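Local coordinates for glycoside hydrolase family 16 protein (Akkermansia muciniphila, PDB 6T2N) that probably acts as an endo-beta-galactosidase of glycoside hydrolase family 16, cutting within mucin O-glycan chains to start their breakdown by gut bacteria, at residues T104-F109 against M128-G133; D234-M239 against I248-T253. One frame throughout, in Å; residues are numbered along the deposited sequence.

The two contacts sit on opposite sides of the chain's centre, their own centres 37 Å apart and their nearest atoms about 20 Å apart, so they do not touch. Both belong to the beta sandwich of the family 16 domain. Contact 1 comes first along the chain: residues 104-109 leave strand 99-104 of the antiparallel sheet and run to strand 109-110, which pairs with strand 127-136 in the mixed sheet. Contact 2 follows, at the open end of the hairpin of strands 235-240 and 243-249, which forms a margin of the antiparallel sheet. One contact thus carries the chain between the sheets, whereas the other builds one of them and packs against its partner.

Contact 1 of 2, residues T104-F109 against M128-G133; sequences THFEKF and MPYTSG
H105 and T131 form a single antiparallel hydrogen-bonded bridge, H105 N lying 3.0 Å from T131 O and T131 N 2.9 Å from H105 O. F109 pairs with M128 in the same manner, F109 N lying 3.0 Å from M128 O. Between the two bridges three residues, 106-108, stand opposite two, P129 and Y130, so the register slips by one. This is a sheet-to-sheet connection of the beta sandwich: the chain leaves strand 99-104 of the antiparallel sheet and enters strand 109-110, which pairs with strand 127-136 of the mixed sheet.

Within residues 106-108, F106 turns its ring edge to the face of Y130. The T-shaped stack has ring centroids 5.5 Å apart and planes at 75°, with F106 CD1 over the phenol ring, 3.8 Å from Y130 CZ. With CG trans to the backbone N (chi1 173°), the F106 ring is carried out beside Y130, and its CE1 also reaches P129 CB. The Y130 hydroxyl is held by the carbonyl of P284.

E107 stretches back across T131, and its OE1 accepts a hydrogen bond from T131 OG1 on the anti side, 34° out of the carboxylate plane. The same oxygen makes salt bridges to K91 and R89, which would tend to keep the carboxylate ionised. Thus T131 OG1 lies among polar partners, N92 included, while the T131 methyl is shared between the E107 chain and F109: T131 CG2 packs 3.4 Å from F109 CB, at the root of a ring that makes a cation-pi contact with R89.

Contact 2 of 2, residues D234-M239 against I248-T253; sequences DSIKLM and IDLNTT
D234-I236 and I248-L250 run antiparallel at the open end of a beta hairpin, strands 235-240 and 243-249, within the antiparallel sheet of the family 16 sandwich. I236 and I248 are a hydrogen-bonded pair, I248 N donating to I236 O over 2.9 Å and I236 N to I248 O over 3.2 Å. S235 and D249 are the neighbouring non-hydrogen-bonded pair, their CA atoms 4.6 Å apart. L250 N reaches D234 O at 2.8 Å, approaching from above the carbonyl plane (48° out of it), which extends the pairing one residue beyond S235 and D249.

The apolar contacts gather on the I236 side of the sheet. The I236 and I248 side chains lie next to each other and point the same way, with I248 CG2 3.6 Å from I236 CB. L250 comes across from beyond them, its CD1 4.0 Å from I236 CG1, while its CD2 faces the S235 backbone. F197 of strand 192-198, in the mixed sheet, touches both isoleucines, so this is the side that packs into the sandwich. M229 and W231, on the adjacent strand 225-231 of the same sheet as I236, also touch that residue.

Polar side chains shape the turn after the hairpin. The D249 carboxylate, swung opposite the backbone N about CA-CB (chi1 167°), reaches on toward the backbone ahead and closes an Asx turn. Its OD1 accepts N251 N at 2.9 Å, from above the carboxylate plane. T252 OG1 bonds R211 NH1, but it also turns back on D249, whose carbonyl O takes two donors from T252: the backbone N at 3.2 Å and the hydroxyl OG1, which comes in nearly straight on the carbonyl.

Contact 1 of 2, residues T104-F109 against M128-G133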
ATOM      1  N   THR A 104      -3.347 -16.218   0.231  1.00 62.86           N
ATOM      2  CA  THR A 104      -2.009 -16.518   0.810  1.00 63.01           C
ATOM      3  C   THR A 104      -2.086 -17.979   1.172  1.00 63.78           C
ATOM      4  O   THR A 104      -3.059 -18.376   1.856  1.00 64.45           O
ATOM      5  CB  THR A 104      -1.624 -15.584   1.971  1.00 62.69           C
ATOM      6  OG1 THR A 104      -1.642 -14.207   1.542  1.00 63.58           O
ATOM      7  CG2 THR A 104      -0.270 -15.948   2.523  1.00 60.16           C
ATOM      8  N   HIS A 105      -1.168 -18.739   0.603  1.00 63.19           N
ATOM      9  CA  HIS A 105      -1.157 -20.220   0.658  1.00 65.20           C
ATOM     10  C   HIS A 105       0.188 -20.645   1.213  1.00 63.04           C
ATOM     11  O   HIS A 105       1.194 -20.259   0.591  1.00 61.72           O
ATOM     12  CB  HIS A 105      -1.284 -20.866  -0.731  1.00 65.18           C
ATOM     13  CG  HIS A 105      -2.561 -20.608  -1.427  1.00 63.96           C
ATOM     14  ND1 HIS A 105      -3.651 -21.370  -1.199  1.00 66.89           N
ATOM     15  CD2 HIS A 105      -2.909 -19.680  -2.345  1.00 64.52           C
ATOM     16  CE1 HIS A 105      -4.643 -20.922  -1.945  1.00 67.58           C
ATOM     17  NE2 HIS A 105      -4.215 -19.894  -2.666  1.00 62.64           N
ATOM     18  N   PHE A 106       0.188 -21.430   2.286  1.00 62.80           N
ATOM     19  CA  PHE A 106       1.363 -22.218   2.715  1.00 62.02           C
ATOM     20  C   PHE A 106       1.705 -23.177   1.563  1.00 62.76           C
ATOM     21  O   PHE A 106       0.961 -24.096   1.353  1.00 62.69           O
ATOM     22  CB  PHE A 106       1.052 -22.945   4.016  1.00 62.58           C
ATOM     23  CG  PHE A 106       2.143 -23.887   4.404  1.00 64.43           C
ATOM     24  CD1 PHE A 106       3.278 -23.402   5.025  1.00 64.34           C
ATOM     25  CD2 PHE A 106       2.064 -25.240   4.092  1.00 65.81           C
ATOM     26  CE1 PHE A 106       4.304 -24.277   5.369  1.00 66.05           C
ATOM     27  CE2 PHE A 106       3.097 -26.099   4.428  1.00 66.60           C
ATOM     28  CZ  PHE A 106       4.218 -25.614   5.057  1.00 64.72           C
ATOM     29  N   GLU A 107       2.776 -22.929   0.812  1.00 63.56           N
ATOM     30  CA  GLU A 107       3.089 -23.662  -0.440  1.00 64.39           C
ATOM     31  C   GLU A 107       4.519 -23.296  -0.877  1.00 68.79           C
ATOM     32  O   GLU A 107       4.786 -22.142  -1.252  1.00 70.28           O
ATOM     33  CB  GLU A 107       2.038 -23.349  -1.497  1.00 62.52           C
ATOM     34  CG  GLU A 107       2.614 -23.362  -2.891  1.00 63.91           C
ATOM     35  CD  GLU A 107       1.678 -22.882  -3.982  1.00 66.49           C
ATOM     36  OE1 GLU A 107       0.910 -21.917  -3.745  1.00 70.91           O
ATOM     37  OE2 GLU A 107       1.743 -23.436  -5.074  1.00 64.53           O
ATOM     38  N   LYS A 108       5.443 -24.242  -0.793  1.00 73.54           N
ATOM     39  CA  LYS A 108       6.854 -23.993  -1.160  1.00 72.12           C
ATOM     40  C   LYS A 108       6.892 -23.710  -2.651  1.00 71.70           C
ATOM     41  O   LYS A 108       6.326 -24.501  -3.411  1.00 75.65           O
ATOM     42  CB  LYS A 108       7.708 -25.200  -0.802  1.00 75.34           C
ATOM     43  CG  LYS A 108       9.177 -25.096  -1.165  1.00 78.61           C
ATOM     44  CD  LYS A 108       9.929 -26.274  -0.635  1.00 83.79           C
ATOM     45  CE  LYS A 108      11.351 -26.347  -1.129  1.00 89.79           C
ATOM     46  NZ  LYS A 108      11.933 -27.673  -0.810  1.00 96.11           N
ATOM     47  N   PHE A 109       7.561 -22.639  -3.048  1.00 68.43           N
ATOM     48  CA  PHE A 109       7.457 -22.103  -4.426  1.00 68.86           C
ATOM     49  C   PHE A 109       8.713 -21.297  -4.735  1.00 67.44           C
ATOM     50  O   PHE A 109       9.184 -20.566  -3.852  1.00 64.32           O
ATOM     51  CB  PHE A 109       6.179 -21.275  -4.562  1.00 64.70           C
ATOM     52  CG  PHE A 109       5.784 -20.903  -5.965  1.00 63.64           C
ATOM     53  CD1 PHE A 109       6.241 -19.732  -6.542  1.00 62.04           C
ATOM     54  CD2 PHE A 109       4.920 -21.702  -6.701  1.00 66.22           C
ATOM     55  CE1 PHE A 109       5.840 -19.357  -7.820  1.00 62.98           C
ATOM     56  CE2 PHE A 109       4.528 -21.327  -7.982  1.00 67.67           C
ATOM     57  CZ  PHE A 109       4.966 -20.136  -8.533  1.00 64.51           C
ATOM     58  N   MET A 128      10.597 -20.008  -1.225  1.00 62.50           N
ATOM     59  CA  MET A 128       9.901 -19.482  -0.030  1.00 59.72           C
ATOM     60  C   MET A 128       8.850 -20.509   0.348  1.00 60.02           C
ATOM     61  O   MET A 128       8.323 -21.134  -0.561  1.00 62.66           O
ATOM     62  CB  MET A 128       9.250 -18.140  -0.359  1.00 59.85           C
ATOM     63  CG  MET A 128      10.234 -16.963  -0.316  1.00 60.31           C
ATOM     64  SD  MET A 128      10.867 -16.708   1.340  1.00 60.31           S
ATOM     65  CE  MET A 128      10.952 -14.924   1.363  1.00 57.77           C
ATOM     66  N   PRO A 129       8.514 -20.758   1.642  1.00 61.21           N
ATOM     67  CA  PRO A 129       7.256 -21.444   1.967  1.00 64.21           C
ATOM     68  C   PRO A 129       6.264 -20.346   1.574  1.00 66.77           C
ATOM     69  O   PRO A 129       6.750 -19.241   1.325  1.00 74.48           O
ATOM     70  CB  PRO A 129       7.382 -21.733   3.469  1.00 62.43           C
ATOM     71  CG  PRO A 129       8.282 -20.641   3.996  1.00 58.64           C
ATOM     72  CD  PRO A 129       9.206 -20.277   2.852  1.00 59.39           C
ATOM     73  N   TYR A 130       4.953 -20.507   1.601  1.00 65.35           N
ATOM     74  CA  TYR A 130       4.061 -19.256   1.459  1.00 63.78           C
ATOM     75  C   TYR A 130       4.203 -18.372   0.173  1.00 61.19           C
ATOM     76  O   TYR A 130       5.185 -17.735  -0.120  1.00 53.94           O
ATOM     77  CB  TYR A 130       4.189 -18.153   2.535  1.00 54.84           C
ATOM     78  CG  TYR A 130       3.723 -18.603   3.903  1.00 55.84           C
ATOM     79  CD1 TYR A 130       2.350 -18.830   4.201  1.00 56.77           C
ATOM     80  CD2 TYR A 130       4.658 -19.070   4.794  1.00 59.35           C
ATOM     81  CE1 TYR A 130       1.922 -19.437   5.397  1.00 60.01           C
ATOM     82  CE2 TYR A 130       4.249 -19.692   5.988  1.00 64.19           C
ATOM     83  CZ  TYR A 130       2.882 -19.875   6.291  1.00 65.02           C
ATOM     84  OH  TYR A 130       2.604 -20.477   7.485  1.00 71.11           O
ATOM     85  N   THR A 131       3.098 -18.471  -0.632  1.00 63.16           N
ATOM     86  CA  THR A 131       2.823 -17.676  -1.852  1.00 60.86           C
ATOM     87  C   THR A 131       1.745 -16.698  -1.424  1.00 56.57           C
ATOM     88  O   THR A 131       1.005 -17.013  -0.481  1.00 59.43           O
ATOM     89  CB  THR A 131       2.418 -18.603  -3.006  1.00 63.36           C
ATOM     90  OG1 THR A 131       1.339 -19.410  -2.550  1.00 66.48           O
ATOM     91  CG2 THR A 131       3.513 -19.552  -3.426  1.00 63.44           C
ATOM     92  N   SER A 132       1.708 -15.533  -2.021  1.00 52.45           N
ATOM     93  CA  SER A 132       0.582 -14.605  -1.804  1.00 52.56           C
ATOM     94  C   SER A 132       0.498 -13.735  -3.050  1.00 52.73           C
ATOM     95  O   SER A 132       1.306 -14.008  -4.000  1.00 52.23           O
ATOM     96  CB  SER A 132       0.767 -13.831  -0.501  1.00 53.55           C
ATOM     97  OG  SER A 132      -0.405 -13.078  -0.170  1.00 52.19           O
ATOM     98  N   GLY A 133      -0.358 -12.704  -3.001  1.00 52.82           N
ATOM     99  CA  GLY A 133      -0.501 -11.704  -4.095  1.00 56.73           C
ATOM    100  C   GLY A 133      -0.197 -10.258  -3.692  1.00 56.61           C
ATOM    101  O   GLY A 133      -0.461  -9.859  -2.557  1.00 56.55           O
TER

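Contact 2 of 2, residues D234-M239 against I248-T253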
ATOM      1  N   ASP A 234      -0.950  20.957   1.320  1.00 72.81           N
ATOM      2  CA  ASP A 234      -0.794  21.461   2.704  1.00 73.37           C
ATOM      3  C   ASP A 234      -0.878  20.343   3.759  1.00 73.87           C
ATOM      4  O   ASP A 234      -0.175  20.517   4.809  1.00 72.20           O
ATOM      5  CB  ASP A 234      -1.818  22.545   2.995  1.00 76.98           C
ATOM      6  CG  ASP A 234      -1.397  23.921   2.503  1.00 80.20           C
ATOM      7  OD1 ASP A 234      -0.282  24.398   2.861  1.00 82.58           O
ATOM      8  OD2 ASP A 234      -2.177  24.511   1.757  1.00 82.67           O
ATOM      9  N   SER A 235      -1.671  19.269   3.543  1.00 73.33           N
ATOM     10  CA  SER A 235      -1.721  18.098   4.472  1.00 70.53           C
ATOM     11  C   SER A 235      -2.047  16.757   3.786  1.00 69.53           C
ATOM     12  O   SER A 235      -2.588  16.748   2.662  1.00 72.10           O
ATOM     13  CB  SER A 235      -2.704  18.346   5.580  1.00 70.07           C
ATOM     14  OG  SER A 235      -4.011  18.431   5.041  1.00 72.93           O
ATOM     15  N   ILE A 236      -1.767  15.659   4.506  1.00 65.75           N
ATOM     16  CA  ILE A 236      -2.359  14.317   4.288  1.00 62.05           C
ATOM     17  C   ILE A 236      -3.060  13.807   5.556  1.00 65.12           C
ATOM     18  O   ILE A 236      -2.422  13.744   6.619  1.00 62.18           O
ATOM     19  CB  ILE A 236      -1.304  13.325   3.832  1.00 59.88           C
ATOM     20  CG1 ILE A 236      -0.492  13.875   2.672  1.00 57.33           C
ATOM     21  CG2 ILE A 236      -1.989  12.014   3.446  1.00 64.35           C
ATOM     22  CD1 ILE A 236       0.686  13.026   2.350  1.00 55.50           C
ATOM     23  N   LYS A 237      -4.340  13.440   5.394  1.00 69.70           N
ATOM     24  CA  LYS A 237      -5.206  12.751   6.380  1.00 71.75           C
ATOM     25  C   LYS A 237      -5.270  11.290   5.940  1.00 67.23           C
ATOM     26  O   LYS A 237      -5.474  11.098   4.752  1.00 66.61           O
ATOM     27  CB  LYS A 237      -6.622  13.356   6.398  1.00 78.62           C
ATOM     28  CG  LYS A 237      -6.782  14.660   7.169  1.00 85.33           C
ATOM     29  CD  LYS A 237      -7.601  15.775   6.481  1.00 95.39           C
ATOM     30  CE  LYS A 237      -7.088  17.182   6.808  1.00101.07           C
ATOM     31  NZ  LYS A 237      -8.041  18.284   6.494  1.00103.58           N
ATOM     32  N   LEU A 238      -5.061  10.346   6.872  1.00 63.33           N
ATOM     33  CA  LEU A 238      -5.278   8.881   6.751  1.00 57.39           C
ATOM     34  C   LEU A 238      -6.339   8.454   7.757  1.00 60.67           C
ATOM     35  O   LEU A 238      -6.087   8.495   8.991  1.00 56.25           O
ATOM     36  CB  LEU A 238      -3.986   8.130   7.044  1.00 53.13           C
ATOM     37  CG  LEU A 238      -2.831   8.473   6.118  1.00 53.44           C
ATOM     38  CD1 LEU A 238      -1.650   7.597   6.433  1.00 53.95           C
ATOM     39  CD2 LEU A 238      -3.161   8.330   4.649  1.00 53.50           C
ATOM     40  N   MET A 239      -7.475   8.013   7.223  1.00 67.68           N
ATOM     41  CA  MET A 239      -8.621   7.544   8.030  1.00 72.51           C
ATOM     42  C   MET A 239      -8.940   6.083   7.721  1.00 72.04           C
ATOM     43  O   MET A 239      -8.524   5.567   6.641  1.00 68.42           O
ATOM     44  CB  MET A 239      -9.862   8.384   7.745  1.00 80.64           C
ATOM     45  CG  MET A 239      -9.772   9.832   8.240  1.00 84.86           C
ATOM     46  SD  MET A 239     -10.997  10.850   7.388  1.00 85.95           S
ATOM     47  CE  MET A 239     -10.142  11.057   5.828  1.00 83.08           C
ATOM     48  N   ILE A 248      -0.552  14.544   8.684  1.00 64.79           N
ATOM     49  CA  ILE A 248       0.777  15.188   8.569  1.00 63.57           C
ATOM     50  C   ILE A 248       0.571  16.597   7.990  1.00 66.15           C
ATOM     51  O   ILE A 248      -0.295  16.721   7.129  1.00 63.99           O
ATOM     52  CB  ILE A 248       1.631  14.256   7.706  1.00 64.39           C
ATOM     53  CG1 ILE A 248       3.094  14.678   7.763  1.00 71.69           C
ATOM     54  CG2 ILE A 248       1.131  14.178   6.275  1.00 61.71           C
ATOM     55  CD1 ILE A 248       3.970  13.828   6.873  1.00 72.73           C
ATOM     56  N   ASP A 249       1.227  17.655   8.513  1.00 71.48           N
ATOM     57  CA  ASP A 249       1.223  18.999   7.861  1.00 69.68           C
ATOM     58  C   ASP A 249       2.421  18.990   6.899  1.00 70.20           C
ATOM     59  O   ASP A 249       3.549  18.724   7.362  1.00 67.50           O
ATOM     60  CB  ASP A 249       1.138  20.127   8.899  1.00 71.08           C
ATOM     61  CG  ASP A 249       1.431  21.540   8.396  1.00 73.71           C
ATOM     62  OD1 ASP A 249       1.673  21.687   7.142  1.00 71.99           O
ATOM     63  OD2 ASP A 249       1.453  22.499   9.271  1.00 74.70           O
ATOM     64  N   LEU A 250       2.197  19.169   5.592  1.00 71.42           N
ATOM     65  CA  LEU A 250       3.294  19.083   4.567  1.00 71.50           C
ATOM     66  C   LEU A 250       4.259  20.317   4.657  1.00 71.06           C
ATOM     67  O   LEU A 250       5.393  20.268   4.073  1.00 67.56           O
ATOM     68  CB  LEU A 250       2.654  18.936   3.178  1.00 71.04           C
ATOM     69  CG  LEU A 250       2.453  17.514   2.653  1.00 70.31           C
ATOM     70  CD1 LEU A 250       2.288  16.508   3.777  1.00 69.43           C
ATOM     71  CD2 LEU A 250       1.254  17.461   1.716  1.00 69.59           C
ATOM     72  N   ASN A 251       3.887  21.392   5.370  1.00 69.58           N
ATOM     73  CA  ASN A 251       4.800  22.574   5.614  1.00 77.88           C
ATOM     74  C   ASN A 251       5.975  22.242   6.608  1.00 77.87           C
ATOM     75  O   ASN A 251       6.989  22.796   6.591  1.00 77.27           O
ATOM     76  CB  ASN A 251       4.113  23.934   6.073  1.00 78.41           C
ATOM     77  CG  ASN A 251       3.089  24.312   4.801  1.00 83.36           C
ATOM     78  OD1 ASN A 251       1.863  24.184   4.832  1.00 85.44           O
ATOM     79  ND2 ASN A 251       3.527  24.781   3.712  1.00 78.42           N
ATOM     80  N   THR A 252       5.859  20.974   7.206  1.00 75.36           N
ATOM     81  CA  THR A 252       6.877  20.339   8.106  1.00 71.83           C
ATOM     82  C   THR A 252       7.677  19.201   7.411  1.00 67.19           C
ATOM     83  O   THR A 252       8.750  18.808   7.941  1.00 65.53           O
ATOM     84  CB  THR A 252       6.229  19.787   9.378  1.00 68.24           C
ATOM     85  OG1 THR A 252       5.567  18.614   8.900  1.00 69.08           O
ATOM     86  CG2 THR A 252       5.295  20.761  10.073  1.00 67.23           C
ATOM     87  N   THR A 253       7.244  18.720   6.245  1.00 64.61           N
ATOM     88  CA  THR A 253       8.025  17.719   5.464  1.00 64.05           C
ATOM     89  C   THR A 253       8.789  18.403   4.320  1.00 67.18           C
ATOM     90  O   THR A 253       9.015  17.728   3.300  1.00 67.80           O
ATOM     91  CB  THR A 253       7.130  16.598   4.926  1.00 60.78           C
ATOM     92  OG1 THR A 253       6.293  16.997   3.831  1.00 58.81           O
ATOM     93  CG2 THR A 253       6.223  16.075   6.014  1.00 63.22           C
TER